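Local coordinates for protein ferulic acid esterase, AmCE1/Fae1A (Anaeromyces mucronatus, PDB 5CXX) that probably hydrolyses feruloyl esters with an alpha/beta-hydrolase fold and binds ferulic acid in its pocket, at residues D100-K105 against P116-G121; N124-L129 against S162-Y167; L215-T220 against F246-A251. All blocks are in the same frame, centred on the assembly; numbering follows the deposited sequence. Where two conformers were deposited one is given.

Contact 1 of 3, residues D100-K105 against P116-G121; sequences DVYAPK and PEYYKG. With FER (3-(4-hydroxy-3-methoxyphenyl)-2-propenoic acid), chain D.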
loop_
_atom_site.group_PDB
_atom_site.type_symbol
_atom_site.label_atom_id
_atom_site.label_comp_id
_atom_site.label_asym_id
_atom_site.label_seq_id
_atom_site.Cartn_x
_atom_site.Cartn_y
_atom_site.Cartn_z
ATOM N N ASP A 100 3.955 -5.912 8.945
ATOM C CA ASP A 100 4.076 -4.922 10.022
ATOM C C ASP A 100 5.045 -3.859 9.541
ATOM O O ASP A 100 6.220 -4.165 9.253
ATOM C CB ASP A 100 4.592 -5.653 11.274
ATOM C CG ASP A 100 4.893 -4.706 12.433
ATOM O OD1 ASP A 100 4.769 -3.467 12.267
ATOM O OD2 ASP A 100 5.250 -5.272 13.524
ATOM N N VAL A 101 4.540 -2.654 9.301
ATOM C CA VAL A 101 5.310 -1.616 8.603
ATOM C C VAL A 101 6.266 -0.877 9.550
ATOM O O VAL A 101 7.188 -0.199 9.090
ATOM C CB VAL A 101 4.348 -0.582 7.946
ATOM C CG1 VAL A 101 5.131 0.448 7.043
ATOM C CG2 VAL A 101 3.352 -1.379 7.114
ATOM N N TYR A 102 6.086 -1.072 10.858
ATOM C CA TYR A 102 6.958 -0.327 11.801
ATOM C C TYR A 102 8.201 -1.173 12.033
ATOM O O TYR A 102 8.200 -2.145 12.801
ATOM C CB TYR A 102 6.213 -0.039 13.118
ATOM C CG TYR A 102 7.102 0.727 14.098
ATOM C CD1 TYR A 102 7.671 1.957 13.698
ATOM C CD2 TYR A 102 7.408 0.203 15.360
ATOM C CE1 TYR A 102 8.530 2.620 14.557
ATOM C CE2 TYR A 102 8.272 0.891 16.247
ATOM C CZ TYR A 102 8.828 2.082 15.834
ATOM O OH TYR A 102 9.640 2.737 16.700
ATOM N N ALA A 103 9.289 -0.799 11.333
ATOM C CA ALA A 103 10.507 -1.615 11.324
ATOM C C ALA A 103 11.738 -0.830 11.749
ATOM O O ALA A 103 12.660 -0.632 10.976
ATOM C CB ALA A 103 10.705 -2.190 9.872
ATOM N N PRO A 104 11.795 -0.372 12.989
ATOM C CA PRO A 104 12.932 0.424 13.468
ATOM C C PRO A 104 14.206 -0.392 13.590
ATOM O O PRO A 104 14.190 -1.586 13.998
ATOM C CB PRO A 104 12.462 0.880 14.896
ATOM C CG PRO A 104 11.558 -0.326 15.327
ATOM C CD PRO A 104 10.783 -0.636 14.030
ATOM N N LYS A 105 15.339 0.271 13.312
ATOM C CA LYS A 105 16.665 -0.255 13.639
ATOM C C LYS A 105 16.762 -0.485 15.156
ATOM O O LYS A 105 16.189 0.307 15.879
ATOM C CB LYS A 105 17.724 0.750 13.203
ATOM C CG LYS A 105 17.660 1.070 11.694
ATOM C CD LYS A 105 18.787 2.083 11.368
ATOM C CE LYS A 105 19.476 1.759 10.025
ATOM N NZ LYS A 105 18.615 1.978 8.818
ATOM N N PRO A 116 8.618 12.452 15.237
ATOM C CA PRO A 116 9.557 12.091 14.197
ATOM C C PRO A 116 10.285 10.818 14.498
ATOM O O PRO A 116 10.628 10.119 13.572
ATOM C CB PRO A 116 10.542 13.238 14.206
ATOM C CG PRO A 116 9.665 14.378 14.603
ATOM C CD PRO A 116 8.883 13.834 15.734
ATOM N N GLU A 117 10.616 10.577 15.764
ATOM C CA GLU A 117 11.341 9.348 16.038
ATOM C C GLU A 117 10.517 8.129 15.729
ATOM O O GLU A 117 11.042 7.157 15.206
ATOM C CB GLU A 117 11.791 9.324 17.520
ATOM C CG GLU A 117 12.712 8.129 17.813
ATOM C CD GLU A 117 14.027 8.160 17.020
ATOM O OE1 GLU A 117 14.469 9.267 16.617
ATOM O OE2 GLU A 117 14.635 7.084 16.830
ATOM N N TYR A 118 9.219 8.161 16.018
ATOM C CA TYR A 118 8.392 6.996 15.656
ATOM C C TYR A 118 8.274 6.838 14.112
ATOM O O TYR A 118 8.324 5.732 13.544
ATOM C CB TYR A 118 6.986 7.108 16.341
ATOM C CG TYR A 118 6.065 5.933 16.059
ATOM C CD1 TYR A 118 6.398 4.646 16.521
ATOM C CD2 TYR A 118 4.834 6.122 15.436
ATOM C CE1 TYR A 118 5.560 3.578 16.247
ATOM C CE2 TYR A 118 3.974 5.073 15.196
ATOM C CZ TYR A 118 4.349 3.787 15.602
ATOM O OH TYR A 118 3.485 2.726 15.306
ATOM N N TYR A 119 8.148 7.978 13.393
ATOM C CA TYR A 119 8.079 7.864 11.946
ATOM C C TYR A 119 9.271 7.179 11.311
ATOM O O TYR A 119 9.091 6.550 10.245
ATOM C CB TYR A 119 7.943 9.280 11.343
ATOM C CG TYR A 119 6.827 10.136 11.899
ATOM C CD1 TYR A 119 5.649 9.602 12.448
ATOM C CD2 TYR A 119 6.925 11.531 11.811
ATOM C CE1 TYR A 119 4.655 10.422 12.950
ATOM C CE2 TYR A 119 5.893 12.339 12.276
ATOM C CZ TYR A 119 4.781 11.783 12.837
ATOM O OH TYR A 119 3.799 12.612 13.345
ATOM N N LYS A 120 10.466 7.368 11.891
ATOM C CA LYS A 120 11.686 6.771 11.292
ATOM C C LYS A 120 11.549 5.257 11.068
ATOM O O LYS A 120 12.120 4.701 10.132
ATOM C CB LYS A 120 12.903 7.028 12.176
ATOM C CG LYS A 120 13.302 8.538 12.147
ATOM C CD LYS A 120 14.500 8.702 13.081
ATOM C CE LYS A 120 14.885 10.201 13.209
ATOM N NZ LYS A 120 15.930 10.340 14.258
ATOM N N GLY A 121 10.818 4.578 11.959
ATOM C CA GLY A 121 10.604 3.138 11.800
ATOM C C GLY A 121 9.779 2.761 10.584
ATOM O O GLY A 121 10.040 1.710 9.956
HETATM C C4 FER D . 1.170 13.329 10.743
HETATM C C5 FER D . -0.233 13.104 10.852
HETATM C C6 FER D . -0.738 11.862 10.598
HETATM C C3 FER D . 1.987 12.278 10.288
HETATM C C2 FER D . 1.503 11.019 10.053
HETATM C C1 FER D . 0.143 10.808 10.185
HETATM C C10 FER D . 4.053 11.618 9.524
HETATM C C7 FER D . -0.376 9.431 9.949
HETATM C C8 FER D . -1.581 8.989 10.348
HETATM C C9 FER D . -1.968 7.546 10.028
HETATM O O1 FER D . -1.188 6.743 9.425
HETATM O O2 FER D . -3.095 7.140 10.414
HETATM O O4 FER D . 1.784 14.523 10.969
HETATM O O3 FER D . 3.301 12.629 10.187
HETATM O O HOH W 1 11.279 4.461 15.423
#

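Contact 2 of 3, residues N124-L129 against S162-Y167; sequences NFINEL and SLYIGY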
loop_
_atom_site.group_PDB
_atom_site.type_symbol
_atom_site.label_atom_id
_atom_site.label_comp_id
_atom_site.label_asym_id
_atom_site.label_seq_id
_atom_site.Cartn_x
_atom_site.Cartn_y
_atom_site.Cartn_z
ATOM N N ASN A 124 12.110 3.213 7.605
ATOM C CA ASN A 124 13.057 2.133 7.466
ATOM C C ASN A 124 12.455 0.902 6.822
ATOM O O ASN A 124 13.181 -0.050 6.472
ATOM C CB ASN A 124 13.633 1.773 8.877
ATOM C CG ASN A 124 14.930 1.032 8.775
ATOM O OD1 ASN A 124 15.827 1.426 7.994
ATOM N ND2 ASN A 124 15.098 0.010 9.622
ATOM N N PHE A 125 11.136 0.898 6.652
ATOM C CA PHE A 125 10.460 -0.208 6.016
ATOM C C PHE A 125 10.947 -0.423 4.569
ATOM O O PHE A 125 10.884 -1.562 4.094
ATOM C CB PHE A 125 8.923 0.001 6.019
ATOM C CG PHE A 125 8.202 -1.240 5.519
ATOM C CD1 PHE A 125 8.159 -2.386 6.322
ATOM C CD2 PHE A 125 7.639 -1.284 4.252
ATOM C CE1 PHE A 125 7.582 -3.567 5.845
ATOM C CE2 PHE A 125 7.060 -2.424 3.790
ATOM C CZ PHE A 125 6.999 -3.588 4.584
ATOM N N ILE A 126 11.494 0.616 3.932
ATOM C CA ILE A 126 12.076 0.378 2.596
ATOM C C ILE A 126 13.159 -0.708 2.664
ATOM O O ILE A 126 13.224 -1.580 1.805
ATOM C CB ILE A 126 12.617 1.684 1.986
ATOM C CG1 ILE A 126 13.074 1.437 0.528
ATOM C CG2 ILE A 126 13.839 2.237 2.797
ATOM C CD1 ILE A 126 13.326 2.806 -0.196
ATOM N N ASN A 127 13.931 -0.760 3.739
ATOM C CA ASN A 127 14.947 -1.765 3.894
ATOM C C ASN A 127 14.345 -3.144 4.279
ATOM O O ASN A 127 14.761 -4.179 3.742
ATOM C CB ASN A 127 15.989 -1.318 4.956
ATOM C CG ASN A 127 16.706 -0.065 4.492
ATOM O OD1 ASN A 127 17.191 -0.069 3.353
ATOM N ND2 ASN A 127 16.687 1.025 5.272
ATOM N N GLU A 128 13.342 -3.119 5.164
ATOM C CA GLU A 128 12.630 -4.371 5.552
ATOM C C GLU A 128 12.009 -5.028 4.329
ATOM O O GLU A 128 12.184 -6.229 4.120
ATOM C CB GLU A 128 11.524 -4.049 6.588
ATOM C CG GLU A 128 10.706 -5.293 7.025
ATOM C CD GLU A 128 11.583 -6.291 7.797
ATOM O OE1 GLU A 128 12.704 -5.926 8.237
ATOM O OE2 GLU A 128 11.157 -7.459 7.942
ATOM N N LEU A 129 11.369 -4.213 3.489
ATOM C CA LEU A 129 10.670 -4.798 2.332
ATOM C C LEU A 129 11.704 -5.408 1.350
ATOM O O LEU A 129 11.563 -6.545 0.895
ATOM C CB LEU A 129 9.791 -3.712 1.676
ATOM C CG LEU A 129 9.095 -4.249 0.388
ATOM C CD1 LEU A 129 8.024 -5.283 0.725
ATOM C CD2 LEU A 129 8.459 -3.036 -0.373
ATOM N N SER A 162 4.329 3.733 0.870
ATOM C CA SER A 162 4.193 3.133 -0.477
ATOM C C SER A 162 4.653 4.088 -1.572
ATOM O O SER A 162 5.324 3.677 -2.531
ATOM C CB SER A 162 2.736 2.729 -0.754
ATOM O OG SER A 162 2.347 1.668 0.080
ATOM N N LEU A 163 4.298 5.376 -1.448
ATOM C CA LEU A 163 4.715 6.328 -2.480
ATOM C C LEU A 163 6.235 6.541 -2.452
ATOM O O LEU A 163 6.880 6.621 -3.504
ATOM C CB LEU A 163 4.050 7.703 -2.257
ATOM C CG LEU A 163 2.604 7.727 -2.734
ATOM C CD1 LEU A 163 1.862 9.001 -2.181
ATOM C CD2 LEU A 163 2.533 7.738 -4.294
ATOM N N TYR A 164 6.793 6.619 -1.235
ATOM C CA TYR A 164 8.236 6.825 -1.110
ATOM C C TYR A 164 8.984 5.660 -1.773
ATOM O O TYR A 164 9.924 5.853 -2.562
ATOM C CB TYR A 164 8.577 6.951 0.389
ATOM C CG TYR A 164 10.052 6.995 0.695
ATOM C CD1 TYR A 164 10.851 8.027 0.210
ATOM C CD2 TYR A 164 10.584 6.056 1.560
ATOM C CE1 TYR A 164 12.203 8.072 0.538
ATOM C CE2 TYR A 164 11.968 6.100 1.902
ATOM C CZ TYR A 164 12.741 7.094 1.346
ATOM O OH TYR A 164 14.085 7.156 1.696
ATOM N N ILE A 165 8.601 4.438 -1.387
ATOM C CA ILE A 165 9.319 3.288 -1.912
ATOM C C ILE A 165 9.053 3.142 -3.401
ATOM O O ILE A 165 9.958 2.831 -4.219
ATOM C CB ILE A 165 8.925 2.010 -1.132
ATOM C CG1 ILE A 165 9.382 2.096 0.334
ATOM C CG2 ILE A 165 9.566 0.786 -1.850
ATOM C CD1 ILE A 165 8.709 0.973 1.199
ATOM N N GLY A 166 7.789 3.315 -3.814
ATOM C CA GLY A 166 7.398 3.117 -5.222
ATOM C C GLY A 166 8.086 4.108 -6.155
ATOM O O GLY A 166 8.305 3.755 -7.335
ATOM N N TYR A 167 8.410 5.316 -5.669
ATOM C CA TYR A 167 9.105 6.249 -6.548
ATOM C C TYR A 167 10.621 6.115 -6.381
ATOM O O TYR A 167 11.342 6.177 -7.432
ATOM C CB TYR A 167 8.643 7.715 -6.321
ATOM C CG TYR A 167 7.381 7.948 -7.122
ATOM C CD1 TYR A 167 6.134 7.624 -6.571
ATOM C CD2 TYR A 167 7.444 8.483 -8.415
ATOM C CE1 TYR A 167 4.958 7.798 -7.313
ATOM C CE2 TYR A 167 6.278 8.645 -9.199
ATOM C CZ TYR A 167 5.036 8.307 -8.614
ATOM O OH TYR A 167 3.915 8.460 -9.419
#

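Contact 3 of 3, residues L215-T220 against F246-A251; sequences LIDCGT and FEVPGA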
loop_
_atom_site.group_PDB
_atom_site.type_symbol
_atom_site.label_atom_id
_atom_site.label_comp_id
_atom_site.label_asym_id
_atom_site.label_seq_id
_atom_site.Cartn_x
_atom_site.Cartn_y
_atom_site.Cartn_z
ATOM N N LEU A 215 -1.440 5.506 -8.142
ATOM C CA LEU A 215 -2.807 5.961 -7.858
ATOM C C LEU A 215 -2.842 6.523 -6.482
ATOM O O LEU A 215 -2.335 5.882 -5.553
ATOM C CB LEU A 215 -3.797 4.804 -7.964
ATOM C CG LEU A 215 -5.287 5.063 -7.641
ATOM C CD1 LEU A 215 -6.209 4.118 -8.458
ATOM C CD2 LEU A 215 -5.625 4.969 -6.101
ATOM N N ILE A 216 -3.510 7.661 -6.316
ATOM C CA ILE A 216 -3.622 8.312 -5.020
ATOM C C ILE A 216 -5.082 8.705 -4.830
ATOM O O ILE A 216 -5.714 9.240 -5.768
ATOM C CB ILE A 216 -2.787 9.605 -4.952
ATOM C CG1 ILE A 216 -1.335 9.328 -5.222
ATOM C CG2 ILE A 216 -2.960 10.256 -3.556
ATOM C CD1 ILE A 216 -0.494 10.660 -5.273
ATOM N N ASP A 217 -5.641 8.420 -3.628
ATOM C CA ASP A 217 -6.962 8.985 -3.306
ATOM C C ASP A 217 -6.985 9.546 -1.913
ATOM O O ASP A 217 -5.994 9.436 -1.144
ATOM C CB ASP A 217 -8.155 7.974 -3.539
ATOM C CG ASP A 217 -8.435 7.015 -2.335
ATOM O OD1 ASP A 217 -7.504 6.676 -1.615
ATOM O OD2 ASP A 217 -9.623 6.630 -2.146
ATOM N N CYS A 218 -8.096 10.195 -1.613
ATOM C CA CYS A 218 -8.320 10.728 -0.263
ATOM C C CYS A 218 -9.766 11.148 -0.131
ATOM O O CYS A 218 -10.355 11.612 -1.116
ATOM C CB CYS A 218 -7.408 11.959 0.011
ATOM S SG CYS A 218 -7.359 12.451 1.780
ATOM N N GLY A 219 -10.362 11.013 1.068
ATOM C CA GLY A 219 -11.630 11.654 1.343
ATOM C C GLY A 219 -11.522 13.180 1.177
ATOM O O GLY A 219 -10.464 13.786 1.380
ATOM N N THR A 220 -12.640 13.829 0.899
ATOM C CA THR A 220 -12.636 15.312 0.812
ATOM C C THR A 220 -12.561 15.920 2.235
ATOM O O THR A 220 -12.239 17.088 2.387
ATOM C CB THR A 220 -13.884 15.862 0.141
ATOM O OG1 THR A 220 -15.018 15.302 0.792
ATOM C CG2 THR A 220 -13.899 15.449 -1.369
ATOM N N PHE A 246 -7.981 10.958 -7.251
ATOM C CA PHE A 246 -9.395 11.308 -7.092
ATOM C C PHE A 246 -9.740 11.431 -5.628
ATOM O O PHE A 246 -9.011 10.916 -4.764
ATOM C CB PHE A 246 -10.337 10.270 -7.753
ATOM C CG PHE A 246 -10.337 8.905 -7.079
ATOM C CD1 PHE A 246 -9.375 7.962 -7.439
ATOM C CD2 PHE A 246 -11.261 8.601 -6.070
ATOM C CE1 PHE A 246 -9.319 6.699 -6.820
ATOM C CE2 PHE A 246 -11.226 7.290 -5.427
ATOM C CZ PHE A 246 -10.238 6.376 -5.823
ATOM N N GLU A 247 -10.865 12.102 -5.375
ATOM C CA GLU A 247 -11.319 12.327 -3.968
ATOM C C GLU A 247 -12.637 11.641 -3.738
ATOM O O GLU A 247 -13.506 11.616 -4.596
ATOM C CB GLU A 247 -11.413 13.845 -3.658
ATOM C CG GLU A 247 -10.051 14.478 -3.698
ATOM C CD GLU A 247 -10.173 15.971 -3.487
ATOM O OE1 GLU A 247 -10.574 16.732 -4.393
ATOM O OE2 GLU A 247 -9.817 16.450 -2.415
ATOM N N VAL A 248 -12.804 11.094 -2.534
ATOM C CA VAL A 248 -14.022 10.369 -2.196
ATOM C C VAL A 248 -14.947 11.322 -1.469
ATOM O O VAL A 248 -14.575 11.851 -0.413
ATOM C CB VAL A 248 -13.674 9.163 -1.294
ATOM C CG1 VAL A 248 -14.963 8.422 -0.974
ATOM C CG2 VAL A 248 -12.634 8.266 -2.062
ATOM N N PRO A 249 -16.110 11.647 -2.061
ATOM C CA PRO A 249 -16.875 12.777 -1.534
ATOM C C PRO A 249 -17.462 12.529 -0.118
ATOM O O PRO A 249 -18.117 11.491 0.066
ATOM C CB PRO A 249 -17.997 12.975 -2.579
ATOM C CG PRO A 249 -18.094 11.688 -3.252
ATOM C CD PRO A 249 -16.715 11.083 -3.280
ATOM N N GLY A 250 -17.180 13.456 0.801
ATOM C CA GLY A 250 -17.659 13.384 2.165
ATOM C C GLY A 250 -16.891 12.400 3.043
ATOM O O GLY A 250 -17.171 12.330 4.241
ATOM N N ALA A 251 -15.933 11.651 2.489
ATOM C CA ALA A 251 -15.199 10.690 3.301
ATOM C C ALA A 251 -14.104 11.301 4.154
ATOM O O ALA A 251 -13.547 12.353 3.868
ATOM C CB ALA A 251 -14.601 9.581 2.426
HETATM O O HOH W 2 -8.658 15.278 -0.469
#

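Contact 1 of 3, residues D100-K105 against P116-G121
Y102 and G121 bury the most surface here, with Y118 next. The Y102 ring is sandwiched: CE1 of Y118 stands 3.4 Å above the centre of one face, and CD of P104, from its own loop, covers the opposite face. The two tyrosine planes are inclined at 40°, an oblique approach. The lack of a side chain at G121 matters, since a CB there would run into CE1 of Y102; instead CA of G121 lies 3.5 Å from Y102 CE1. One direct hydrogen bond ties loop to helix, from A103 N to G121 O (3.0 Å), the donor sitting well above the carbonyl plane. A water bridges Y102 OH to E117 O, while Y102 OH is also hydrogen-bonded to V110 N and Y118 OH to Y122. Y119 points away from this packing, its ring face laid over the methoxy carbon C10 of the bound ferulic acid and its hydroxyl bonded to S193. An alanine in place of Y119 would probably leave that methoxy group without its aromatic cover and S193 OG without this partner. The contact seats the loop that follows strand 95-99 against helix 116-123, while V101 and A103 touch helix 125-140.

Contact 2 of 3, residues N124-L129 against S162-Y167
I165 is the principal bump of this contact, entering a hollow lined by F125, I126 and L129 on the opposing helix. Its side chain divides the work among its branches. CG1, anti to the carbonyl carbon (chi1 -65°), packs 3.7 Å from CB of I126; CD1 at the end of that branch reaches down to the backbone, 3.7 Å from CA of I126, and also meets CD2 of F125 at 3.9 Å. The other branch, CG2, turns to CD2 of L129 at 4.2 Å. The two isoleucine side chains run antiparallel alongside each other, and the I126 chain in turn runs out to the second helix, where its CD1 lies 4.1 Å from CE2 of Y164, the two side chains crossing at about a right angle. Helices 125-140 and 157-168 pack here on the same side of the central sheet of an alpha/beta-hydrolase fold; the short segments cross at -61° with axes 10.6 Å apart, and the contacts across them are all between carbon atoms. F125 and L129 also reach strand 58-62, touching L62 and Y60, so the hollow that receives I165 is backed by the sheet. Beside this packing, ND2 of N127 donates to OD1 of N124 (2.9 Å).

Contact 3 of 3, residues L215-T220 against F246-A251
The F246 ring lies alongside D217, its face turned to the aspartate CB in a CH-pi contact, 3.6 Å from CB to the ring centroid. Both side chains place CG between the backbone N and the carbonyl carbon (chi1 67° for F246, 85° for D217), and they point the same way. On the same face of the sheet, D217 OD2 sits 3.4 Å from CG2 of V248, and L215 CD2 comes within 4.1 Å of F246 CE1. The strands run parallel, with F246 N donating to I216 O and V248 N to C218 O at 2.9 Å; the bond from C218 N to F246 O is weak. V248 O accepts from T220 N and, on the opposite face of its plane, from A251 N, which closes a type II turn. G250 N donates a hydrogen bond to T220 OG1 (2.8 Å), whose hydroxyl shares the cramped setting of those two CG atoms (chi1 52°), while CG2 of T220 packs on CB of E247. A water joins E247 OE2 to G219 O. The apolar groups round the D217 carboxylate would probably make its charge less well solvated, whereas the turn is held by backbone and hydroxyl bonds.

In the fold
Along the chain the three contacts follow in series. Contacts 1 and 2, centred 12 Å apart, are joined through N124, whose ND2 probably bonds to A103 O and whose OD1 probably accepts from K105 NZ, and through successive helices 116-123 and 125-140. Contact 2 brings in helix 157-168, which follows strand 150-155 and the probable nucleophile elbow. Contact 3 lies 23 Å from contact 2 by centres, across the middle of the chain, at the edge of the mixed sheet where strands 213-219 and 244-248 pair; L163 and I216 still touch. Contacts 1 and 3 are 26 Å apart between centres. Together they link a ligand-pocket helix, helices 125-140 and 157-168, and the sheet edge near the probable histidine and aspartate.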